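Local coordinates for photosystem II assembly protein Ycf48 (PDB 5OJ5) that probably helps assemble photosystem II at an early stage and replace photodamaged D1, and binds the C-terminal extension of the D1 precursor, at residues Y44-A49 with L336-D341; M61-R66 with P323-I328; E195-S200 with M230-D235; G236-I241 with A248-D253. All coordinates share one frame; numbering follows the deposited sequence. Where two conformers were deposited one is given.

Contact 1 of 4, residues Y44-A49 with L336-D341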
# COMPACT_ATOMS: atom_id res chain seq x y z
N TYR A 44 20.60 -3.27 -13.82
CA TYR A 44 21.03 -2.70 -12.54
C TYR A 44 19.97 -3.03 -11.51
O TYR A 44 18.78 -2.91 -11.78
CB TYR A 44 21.18 -1.17 -12.62
CG TYR A 44 21.40 -0.47 -11.24
CD1 TYR A 44 22.58 -0.65 -10.49
CD2 TYR A 44 20.41 0.31 -10.67
CE1 TYR A 44 22.75 -0.02 -9.25
CE2 TYR A 44 20.58 0.94 -9.43
CZ TYR A 44 21.74 0.75 -8.73
OH TYR A 44 21.92 1.36 -7.50
N ASN A 45 20.41 -3.46 -10.33
CA ASN A 45 19.50 -3.71 -9.24
C ASN A 45 19.58 -2.54 -8.26
O ASN A 45 20.58 -2.42 -7.54
CB ASN A 45 19.88 -4.98 -8.51
CG ASN A 45 19.11 -5.09 -7.19
OD1 ASN A 45 17.93 -4.69 -7.12
ND2 ASN A 45 19.78 -5.50 -6.14
N PRO A 46 18.55 -1.70 -8.15
CA PRO A 46 18.59 -0.55 -7.25
C PRO A 46 18.15 -0.91 -5.84
O PRO A 46 18.16 -0.06 -4.95
CB PRO A 46 17.58 0.41 -7.89
CG PRO A 46 16.56 -0.49 -8.52
CD PRO A 46 17.34 -1.68 -9.00
N TRP A 47 17.76 -2.13 -5.57
CA TRP A 47 17.13 -2.46 -4.30
C TRP A 47 18.12 -3.10 -3.35
O TRP A 47 18.70 -4.14 -3.65
CB TRP A 47 15.94 -3.38 -4.54
CG TRP A 47 14.85 -2.73 -5.33
CD1 TRP A 47 14.55 -2.92 -6.65
CD2 TRP A 47 13.91 -1.76 -4.86
NE1 TRP A 47 13.49 -2.15 -7.03
CE2 TRP A 47 13.07 -1.42 -5.95
CE3 TRP A 47 13.66 -1.17 -3.61
CZ2 TRP A 47 12.01 -0.52 -5.82
CZ3 TRP A 47 12.61 -0.29 -3.48
CH2 TRP A 47 11.79 0.03 -4.59
N GLU A 48 18.29 -2.50 -2.20
CA GLU A 48 19.14 -3.07 -1.16
C GLU A 48 18.27 -3.70 -0.08
O GLU A 48 17.34 -3.07 0.43
CB GLU A 48 20.04 -2.00 -0.59
CG GLU A 48 19.48 -0.91 0.25
CD GLU A 48 20.57 -0.23 1.09
OE1 GLU A 48 20.21 0.38 2.12
OE2 GLU A 48 21.78 -0.32 0.73
N ALA A 49 18.56 -4.92 0.31
CA ALA A 49 17.80 -5.62 1.33
C ALA A 49 18.26 -5.17 2.72
O ALA A 49 19.46 -5.09 2.98
CB ALA A 49 17.94 -7.13 1.21
N LEU A 336 13.10 -3.87 1.26
CA LEU A 336 14.06 -3.43 0.24
C LEU A 336 14.01 -1.92 0.17
O LEU A 336 12.92 -1.33 0.24
CB LEU A 336 13.73 -3.99 -1.14
CG LEU A 336 13.49 -5.49 -1.23
CD1 LEU A 336 13.15 -5.87 -2.69
CD2 LEU A 336 14.63 -6.26 -0.68
N ARG A 337 15.17 -1.28 0.01
CA ARG A 337 15.29 0.17 -0.07
C ARG A 337 15.89 0.55 -1.43
O ARG A 337 16.88 -0.03 -1.87
CB ARG A 337 16.19 0.70 1.04
CG ARG A 337 16.33 2.23 1.03
CD ARG A 337 17.13 2.69 2.24
NE ARG A 337 18.55 2.51 2.01
CZ ARG A 337 19.35 3.42 1.45
NH1 ARG A 337 18.89 4.58 1.03
NH2 ARG A 337 20.62 3.14 1.26
N TYR A 338 15.28 1.53 -2.08
CA TYR A 338 15.72 1.98 -3.41
C TYR A 338 16.97 2.83 -3.28
O TYR A 338 16.99 3.79 -2.50
CB TYR A 338 14.60 2.80 -4.07
CG TYR A 338 14.92 3.14 -5.50
CD1 TYR A 338 14.57 2.27 -6.51
CD2 TYR A 338 15.61 4.30 -5.83
CE1 TYR A 338 14.89 2.54 -7.84
CE2 TYR A 338 15.93 4.58 -7.17
CZ TYR A 338 15.56 3.69 -8.14
OH TYR A 338 15.89 3.95 -9.46
N VAL A 339 18.00 2.50 -4.05
CA VAL A 339 19.27 3.22 -4.06
C VAL A 339 19.56 3.63 -5.51
O VAL A 339 19.81 2.77 -6.38
CB VAL A 339 20.40 2.34 -3.51
CG1 VAL A 339 21.72 3.11 -3.58
CG2 VAL A 339 20.09 1.91 -2.08
N THR A 340 19.52 4.92 -5.78
CA THR A 340 19.80 5.41 -7.13
C THR A 340 21.18 4.97 -7.59
O THR A 340 22.15 5.01 -6.83
CB THR A 340 19.76 6.94 -7.11
OG1 THR A 340 18.50 7.35 -6.58
CG2 THR A 340 19.93 7.52 -8.51
N ASP A 341 21.28 4.57 -8.87
CA ASP A 341 22.56 4.24 -9.50
C ASP A 341 23.42 5.51 -9.64
O ASP A 341 23.04 6.42 -10.36
CB ASP A 341 22.31 3.63 -10.90
CG ASP A 341 23.57 3.02 -11.53
OD1 ASP A 341 24.67 3.18 -10.97
OD2 ASP A 341 23.44 2.37 -12.60

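Contact 2 of 4, residues M61-R66 with P323-I328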
# COMPACT_ATOMS: atom_id res chain seq x y z
N MET A 61 4.07 2.49 5.63
CA MET A 61 5.16 3.42 5.88
C MET A 61 4.74 4.79 5.38
O MET A 61 4.11 4.90 4.34
CB MET A 61 6.43 2.89 5.18
CG MET A 61 7.67 3.75 5.35
SD MET A 61 9.08 3.23 4.36
CE MET A 61 9.39 1.60 4.99
N SER A 62 5.17 5.84 6.09
CA SER A 62 4.91 7.21 5.67
C SER A 62 6.00 8.13 6.18
O SER A 62 6.52 7.91 7.29
CB SER A 62 3.53 7.66 6.15
OG SER A 62 3.18 8.94 5.64
N PHE A 63 6.35 9.14 5.39
CA PHE A 63 7.40 10.07 5.73
C PHE A 63 6.86 11.46 6.06
O PHE A 63 5.95 11.98 5.40
CB PHE A 63 8.45 10.15 4.62
CG PHE A 63 9.47 9.06 4.70
CD1 PHE A 63 10.71 9.26 5.30
CD2 PHE A 63 9.19 7.80 4.23
CE1 PHE A 63 11.63 8.24 5.42
CE2 PHE A 63 10.13 6.76 4.37
CZ PHE A 63 11.34 6.99 4.98
N ILE A 64 7.46 12.08 7.07
CA ILE A 64 7.26 13.50 7.36
C ILE A 64 7.96 14.35 6.32
O ILE A 64 7.41 15.34 5.82
CB ILE A 64 7.82 13.79 8.76
CG1 ILE A 64 6.95 13.08 9.80
CG2 ILE A 64 7.89 15.30 9.02
CD1 ILE A 64 7.55 12.60 11.03
N ASP A 65 9.20 14.01 6.04
CA ASP A 65 10.04 14.73 5.09
C ASP A 65 10.98 13.70 4.48
O ASP A 65 10.77 12.49 4.60
CB ASP A 65 10.71 15.93 5.76
CG ASP A 65 11.61 15.54 6.91
OD1 ASP A 65 12.21 14.46 6.90
OD2 ASP A 65 11.81 16.35 7.82
N ARG A 66 12.01 14.15 3.77
CA ARG A 66 12.85 13.20 3.08
C ARG A 66 13.57 12.24 4.05
O ARG A 66 13.91 11.12 3.68
CB ARG A 66 13.90 13.99 2.27
CG ARG A 66 15.08 13.19 1.75
CD ARG A 66 15.71 13.86 0.56
NE ARG A 66 16.55 12.97 -0.25
CZ ARG A 66 16.13 12.27 -1.31
NH1 ARG A 66 14.86 12.31 -1.72
NH2 ARG A 66 17.01 11.53 -1.97
N PRO A 323 11.02 9.91 -6.88
CA PRO A 323 11.79 9.07 -7.80
C PRO A 323 13.09 8.54 -7.24
O PRO A 323 13.65 7.64 -7.85
CB PRO A 323 12.00 9.96 -9.02
CG PRO A 323 10.77 10.82 -9.03
CD PRO A 323 10.55 11.14 -7.55
N ASP A 324 13.62 9.04 -6.13
CA ASP A 324 14.82 8.39 -5.61
C ASP A 324 14.64 7.91 -4.17
O ASP A 324 15.63 7.73 -3.45
CB ASP A 324 16.08 9.23 -5.77
CG ASP A 324 16.13 10.35 -4.78
OD1 ASP A 324 15.06 10.73 -4.28
OD2 ASP A 324 17.23 10.88 -4.53
N GLN A 325 13.40 7.68 -3.73
CA GLN A 325 13.20 7.13 -2.39
C GLN A 325 12.02 6.19 -2.45
O GLN A 325 10.91 6.60 -2.82
CB GLN A 325 12.94 8.22 -1.38
CG GLN A 325 12.85 7.70 0.04
CD GLN A 325 12.64 8.80 1.05
OE1 GLN A 325 11.96 9.77 0.76
NE2 GLN A 325 13.20 8.65 2.23
N GLY A 326 12.26 4.93 -2.09
CA GLY A 326 11.21 3.93 -2.16
C GLY A 326 11.57 2.69 -1.40
O GLY A 326 12.75 2.44 -1.12
N PHE A 327 10.54 1.92 -1.07
CA PHE A 327 10.67 0.76 -0.23
C PHE A 327 9.73 -0.32 -0.71
O PHE A 327 8.64 -0.06 -1.22
CB PHE A 327 10.35 1.09 1.23
CG PHE A 327 11.31 2.04 1.80
CD1 PHE A 327 12.44 1.62 2.45
CD2 PHE A 327 11.07 3.41 1.63
CE1 PHE A 327 13.33 2.60 2.93
CE2 PHE A 327 11.93 4.35 2.09
CZ PHE A 327 13.03 3.95 2.72
N ILE A 328 10.16 -1.55 -0.52
CA ILE A 328 9.30 -2.71 -0.75
C ILE A 328 9.21 -3.48 0.55
O ILE A 328 10.23 -3.76 1.19
CB ILE A 328 9.84 -3.59 -1.88
CG1 ILE A 328 9.77 -2.77 -3.18
CG2 ILE A 328 9.03 -4.86 -2.00
CD1 ILE A 328 10.34 -3.44 -4.39
O HOH W 1 10.00 11.32 1.95

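Contact 3 of 4, residues E195-S200 with M230-D235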
# COMPACT_ATOMS: atom_id res chain seq x y z
N GLU A 195 -9.79 9.58 -5.16
CA GLU A 195 -10.63 8.45 -5.53
C GLU A 195 -10.06 7.18 -4.93
O GLU A 195 -8.87 7.08 -4.65
CB GLU A 195 -10.62 8.30 -7.04
CG GLU A 195 -10.96 9.56 -7.70
CD GLU A 195 -10.35 9.71 -9.11
OE1 GLU A 195 -9.08 9.52 -9.38
OE2 GLU A 195 -11.20 10.08 -9.96
N TYR A 196 -10.93 6.18 -4.75
CA TYR A 196 -10.48 4.88 -4.26
C TYR A 196 -11.00 3.78 -5.17
O TYR A 196 -12.05 3.91 -5.80
CB TYR A 196 -10.99 4.64 -2.83
CG TYR A 196 -10.37 5.55 -1.79
CD1 TYR A 196 -9.24 5.14 -1.08
CD2 TYR A 196 -10.90 6.81 -1.51
CE1 TYR A 196 -8.68 5.92 -0.08
CE2 TYR A 196 -10.32 7.61 -0.51
CZ TYR A 196 -9.23 7.15 0.20
OH TYR A 196 -8.71 7.95 1.20
N VAL A 197 -10.23 2.69 -5.18
CA VAL A 197 -10.63 1.46 -5.87
C VAL A 197 -10.42 0.31 -4.90
O VAL A 197 -9.38 0.21 -4.25
CB VAL A 197 -9.88 1.28 -7.21
CG1 VAL A 197 -8.36 1.12 -7.07
CG2 VAL A 197 -10.44 0.07 -7.97
N ALA A 198 -11.43 -0.56 -4.80
CA ALA A 198 -11.43 -1.67 -3.86
C ALA A 198 -11.77 -2.96 -4.59
O ALA A 198 -12.77 -3.02 -5.33
CB ALA A 198 -12.47 -1.44 -2.78
N VAL A 199 -11.00 -3.99 -4.37
CA VAL A 199 -11.27 -5.31 -4.92
C VAL A 199 -12.17 -6.07 -3.97
O VAL A 199 -11.94 -6.07 -2.75
CB VAL A 199 -9.95 -6.06 -5.18
CG1 VAL A 199 -10.25 -7.48 -5.70
CG2 VAL A 199 -9.11 -5.28 -6.21
N SER A 200 -13.20 -6.75 -4.49
CA SER A 200 -14.12 -7.51 -3.64
C SER A 200 -13.40 -8.69 -2.98
O SER A 200 -12.32 -9.10 -3.42
CB SER A 200 -15.31 -7.97 -4.47
OG SER A 200 -14.96 -9.02 -5.39
N MET A 230 -5.75 -3.77 -7.40
CA MET A 230 -5.99 -2.72 -8.40
C MET A 230 -5.50 -1.41 -7.83
O MET A 230 -5.55 -1.20 -6.61
CB MET A 230 -7.45 -2.55 -8.76
CG MET A 230 -8.02 -3.76 -9.46
SD MET A 230 -9.77 -3.59 -9.90
CE MET A 230 -9.62 -2.39 -11.21
N GLY A 231 -5.11 -0.49 -8.72
CA GLY A 231 -4.70 0.85 -8.32
C GLY A 231 -4.71 1.78 -9.48
O GLY A 231 -5.25 1.47 -10.54
N PHE A 232 -4.11 2.95 -9.26
CA PHE A 232 -4.12 4.02 -10.24
C PHE A 232 -2.75 4.22 -10.85
O PHE A 232 -1.74 4.04 -10.17
CB PHE A 232 -4.57 5.32 -9.57
CG PHE A 232 -5.96 5.23 -9.01
CD1 PHE A 232 -7.04 5.56 -9.80
CD2 PHE A 232 -6.19 4.80 -7.70
CE1 PHE A 232 -8.34 5.45 -9.30
CE2 PHE A 232 -7.50 4.70 -7.20
CZ PHE A 232 -8.54 5.04 -8.00
N THR A 233 -2.72 4.56 -12.14
CA THR A 233 -1.47 4.95 -12.78
C THR A 233 -1.25 6.44 -12.60
O THR A 233 -2.16 7.14 -12.16
CB THR A 233 -1.54 4.66 -14.28
OG1 THR A 233 -2.40 5.64 -14.89
CG2 THR A 233 -2.03 3.25 -14.57
N PRO A 234 -0.08 6.99 -12.94
CA PRO A 234 0.15 8.43 -12.83
C PRO A 234 -0.37 9.22 -14.02
O PRO A 234 -0.03 10.40 -14.17
CB PRO A 234 1.68 8.55 -12.76
CG PRO A 234 2.21 7.21 -12.79
CD PRO A 234 1.17 6.27 -13.21
N ASP A 235 -1.20 8.62 -14.85
CA ASP A 235 -1.78 9.31 -15.99
C ASP A 235 -3.28 9.10 -16.07
O ASP A 235 -3.88 9.34 -17.11
CB ASP A 235 -1.12 8.92 -17.31
CG ASP A 235 -1.04 7.42 -17.49
OD1 ASP A 235 -1.99 6.70 -17.15
OD2 ASP A 235 0.01 6.93 -17.94
O HOH W 2 -7.67 -2.19 -4.83

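Contact 4 of 4, residues G236-I241 with A248-D253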
# COMPACT_ATOMS: atom_id res chain seq x y z
N GLY A 236 -3.92 8.73 -14.98
CA GLY A 236 -5.37 8.75 -14.94
C GLY A 236 -6.03 7.45 -15.36
O GLY A 236 -7.23 7.46 -15.67
N ARG A 237 -5.31 6.35 -15.39
CA ARG A 237 -5.85 5.03 -15.69
C ARG A 237 -5.84 4.19 -14.42
O ARG A 237 -5.27 4.57 -13.39
CB ARG A 237 -5.03 4.36 -16.79
CG ARG A 237 -5.11 5.07 -18.15
CD ARG A 237 -4.19 4.39 -19.16
NE ARG A 237 -2.81 4.61 -18.78
CZ ARG A 237 -1.81 3.74 -18.92
NH1 ARG A 237 -1.97 2.52 -19.44
NH2 ARG A 237 -0.61 4.10 -18.50
N LEU A 238 -6.46 3.02 -14.53
CA LEU A 238 -6.39 1.96 -13.54
C LEU A 238 -5.49 0.85 -14.04
O LEU A 238 -5.37 0.60 -15.25
CB LEU A 238 -7.77 1.38 -13.25
CG LEU A 238 -8.86 2.25 -12.59
CD1 LEU A 238 -10.27 1.59 -12.69
CD2 LEU A 238 -8.50 2.49 -11.19
N TRP A 239 -4.90 0.13 -13.08
CA TRP A 239 -4.22 -1.12 -13.34
C TRP A 239 -4.88 -2.21 -12.51
O TRP A 239 -5.47 -1.93 -11.46
CB TRP A 239 -2.70 -1.04 -13.06
CG TRP A 239 -2.32 -0.62 -11.67
CD1 TRP A 239 -1.94 0.64 -11.27
CD2 TRP A 239 -2.26 -1.44 -10.50
NE1 TRP A 239 -1.64 0.65 -9.93
CE2 TRP A 239 -1.83 -0.62 -9.43
CE3 TRP A 239 -2.51 -2.80 -10.24
CZ2 TRP A 239 -1.66 -1.10 -8.14
CZ3 TRP A 239 -2.35 -3.27 -8.93
CH2 TRP A 239 -1.94 -2.42 -7.90
N MET A 240 -4.74 -3.44 -12.96
CA MET A 240 -5.16 -4.61 -12.21
C MET A 240 -4.11 -5.71 -12.25
O MET A 240 -3.45 -5.90 -13.28
CB MET A 240 -6.52 -5.18 -12.71
CG MET A 240 -6.53 -5.65 -14.15
SD MET A 240 -8.07 -6.46 -14.63
CE MET A 240 -9.28 -5.28 -14.31
N ILE A 241 -4.02 -6.43 -11.15
CA ILE A 241 -3.33 -7.72 -11.04
C ILE A 241 -4.41 -8.78 -10.85
O ILE A 241 -5.26 -8.64 -9.97
CB ILE A 241 -2.37 -7.74 -9.85
CG1 ILE A 241 -1.23 -6.75 -10.06
CG2 ILE A 241 -1.86 -9.18 -9.64
CD1 ILE A 241 -0.39 -6.52 -8.80
N ALA A 248 -3.30 -5.98 -16.31
CA ALA A 248 -3.90 -5.20 -17.40
C ALA A 248 -4.07 -3.75 -16.97
O ALA A 248 -4.01 -3.41 -15.79
CB ALA A 248 -5.25 -5.78 -17.85
N PHE A 249 -4.27 -2.88 -17.97
CA PHE A 249 -4.44 -1.45 -17.77
C PHE A 249 -5.71 -0.99 -18.47
O PHE A 249 -6.05 -1.48 -19.56
CB PHE A 249 -3.25 -0.67 -18.37
CG PHE A 249 -1.94 -1.04 -17.76
CD1 PHE A 249 -1.51 -0.39 -16.63
CD2 PHE A 249 -1.17 -2.07 -18.26
CE1 PHE A 249 -0.28 -0.74 -16.02
CE2 PHE A 249 0.05 -2.42 -17.66
CZ PHE A 249 0.48 -1.75 -16.53
N SER A 250 -6.38 -0.02 -17.87
CA SER A 250 -7.62 0.48 -18.45
C SER A 250 -7.33 1.40 -19.64
O SER A 250 -6.24 1.98 -19.79
CB SER A 250 -8.47 1.17 -17.39
OG SER A 250 -7.87 2.35 -16.93
N ASP A 251 -8.34 1.51 -20.50
CA ASP A 251 -8.28 2.31 -21.73
C ASP A 251 -8.22 3.79 -21.37
O ASP A 251 -8.98 4.23 -20.50
CB ASP A 251 -9.57 1.99 -22.51
CG ASP A 251 -9.83 2.93 -23.70
OD1 ASP A 251 -10.98 2.92 -24.20
OD2 ASP A 251 -8.93 3.67 -24.14
N PRO A 252 -7.34 4.58 -21.99
CA PRO A 252 -7.35 6.02 -21.67
C PRO A 252 -8.67 6.71 -21.96
O PRO A 252 -9.04 7.65 -21.25
CB PRO A 252 -6.18 6.58 -22.50
CG PRO A 252 -5.83 5.49 -23.47
CD PRO A 252 -6.18 4.20 -22.82
N ASP A 253 -9.44 6.23 -22.94
CA ASP A 253 -10.68 6.89 -23.33
C ASP A 253 -11.90 6.44 -22.52
O ASP A 253 -12.95 7.08 -22.59
CB ASP A 253 -10.94 6.65 -24.82
CG ASP A 253 -9.72 6.95 -25.67
OD1 ASP A 253 -9.36 8.14 -25.80
OD2 ASP A 253 -9.10 6.00 -26.20
O HOH W 3 -3.97 1.76 -21.33

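Contact 1 of 4, residues Y44-A49 with L336-D341
W47 and Y338 carry the packed side of this contact, an antiparallel pair between strands 47-51 and 334-338. The edge of the Y338 ring points at the face of the W47 indole, planes at 82°, a T-shaped pair; Y338 CB lies over that face. P46 packs obliquely against the same tyrosine, its CB 3.4 Å from Y338 CE1, while W47 CE3 rests 3.7 Å from L336 CB. W284 meets W47 edge-to-face, and I328 and L292 touch W47 and L336. The other face, with E48 and R337, is more open and polar. There the two side chains run side by side, and R337 NE bonds E48 OE1 at 2.7 Å, a salt bridge met from above the carboxylate plane; NH2 adds a weak bond to the same oxygen. Backbone bonds tie E48 to R337 in both directions, and V339 N gives one to P46 O at 2.7 Å. Beyond the strands, Y44 OH donates to V339 O at 2.8 Å, and exposed D341 lays its carboxylate nearly flat on the Y44 ring, planes 15° apart, with CB 3.7 Å from the ring centroid. An N-terminal strand completing the sheet of the C-terminal ones is the Velcro closure of a β-propeller.

Contact 2 of 4, residues M61-R66 with P323-I328
M61 and F63 face Q325 and F327 across the junction between two blades of the seven-bladed β-propeller, where strand 58-63 of one sheet packs against strand 325-329 of the neighbouring sheet through side chains. Q325 shows how they meet. From CB, which points toward 61-66, the chain is extended: CG lies anti to the backbone N (chi1 -175°) and CD anti to CA, carrying the amide across the gap. CD comes 3.7 Å from R66 O. At the tip, NE2 donates to R66 O at 3.0 Å and also bonds G84 O, while lying over the F63 ring, 3.6 Å from CE1. OE1 accepts from a water at 2.8 Å that donates in turn to D65 O, so the buried amide is held through both of its polar atoms. Beside the amide, F63 and F327 are nearly parallel but slid apart, with CE2 of F63 3.8 Å from CE2 of F327. On the exposed side the R66 guanidinium meets D324 end-on in the conformer given, NH1 to OD1 at 3.0 Å and NH2 to OD2 at 2.7 Å, both on the syn side. In the M61 conformer given, SD sits over the F327 face, a Met-aromatic contact 3.4 Å from CD2.

Contact 3 of 4, residues E195-S200 with M230-D235
V197 and V199 meet M230 and F232 where two neighbouring blades of the β-propeller pack together: strand 196-199 is second in its sheet, strand 227-232 first in the next, and no direct hydrogen bond joins the two segments. M230 comes first; its side chain crosses those of both valines at about a right angle. Its CG lies 3.7 Å from V199 CG2, and SD is about equally far from both, within 4.2 Å of V197 CG2 and V199 CG2. The bend at chi3 (71°) turns CE back to V197, 4.1 Å from CG2; Y206 and W258 also touch this side chain. The M230 carbonyl has a different task: a water donates to M230 O at 2.9 Å and to V197 O, bridging the backbones, and N189 ND2 bonds the same M230 oxygen. Next comes G231, whose CA is the nearest to V197 CA across the segments; it also lies 3.9 Å from V197 CG1. F232 then turns its ring back toward the first strand. CG stands anti to the carbonyl carbon (chi1 -61°), and the side chain slides past V197 in the opposite direction. The far rim of the ring does the touching: CZ faces the backbone of Y196 near the ring plane, and it also lies 4.0 Å from E195 CB. In the conformer given, the carboxylate of E195 is nearly parallel to the ring, planes 11° apart, but its OE1 is held by S191 OG. Along the rim, F232 CE2 touches both E195 O and V197 CG1, each at 3.7 Å.

Contact 4 of 4, residues G236-I241 with A248-D253
L238 and S250 open the hydrogen bonding between the two strands of this β-hairpin. L238 N donates almost straight (171°) to S250 OG at 2.9 Å, so a serine hydroxyl, not a backbone carbonyl, accepts from it, while S250 N returns a bond to L238 O. The serine chi1 of 67° puts OG between the backbone N and the carbonyl carbon, where L238 N reaches it. M240 and A248 form the next, hydrogen-bonded pair, with M240 N to A248 O at 2.9 Å and A248 N to M240 O at 3.0 Å. The apolar contacts fall on both faces: W239 CB touches F249 CD1 at 3.8 Å on one, and M240 CG meets A248 CB at 3.9 Å on the other. R237 supplies the polar, more open end. Its chain lies beside P252, pointing the same way, with CD 3.2 Å from S250 O, and a water links NH1 to that same carbonyl. NH1 also packs 3.6 Å from F249 CB, and NE pairs with D235 in a salt bridge. Strand 238-242 is the middle of its sheet, bonded on its other edge to strand 227-232. W239 and F249 face strand 272-277 of the following blade, whereas L238 and M240 pack on W258.

Overall arrangement
Contacts 1 and 4 are backbone-bonded strand pairs inside one sheet each; contacts 2 and 3 join different sheets and work through side chains and single bridging waters. Contact 1 lies farthest out, about 19 Å from the chain centre and partly solvent-exposed, with an ion pair on its open face. The other three are buried, contact 3 the innermost and almost wholly apolar between its segments, whereas contact 2 adds a buried amide and an outer salt bridge to its aromatics. Contacts 1 and 2 share the sheet of strands 334-338 and 325-329; contacts 3 and 4 share that of 227-232 and 238-242. The two pairs do not touch each other.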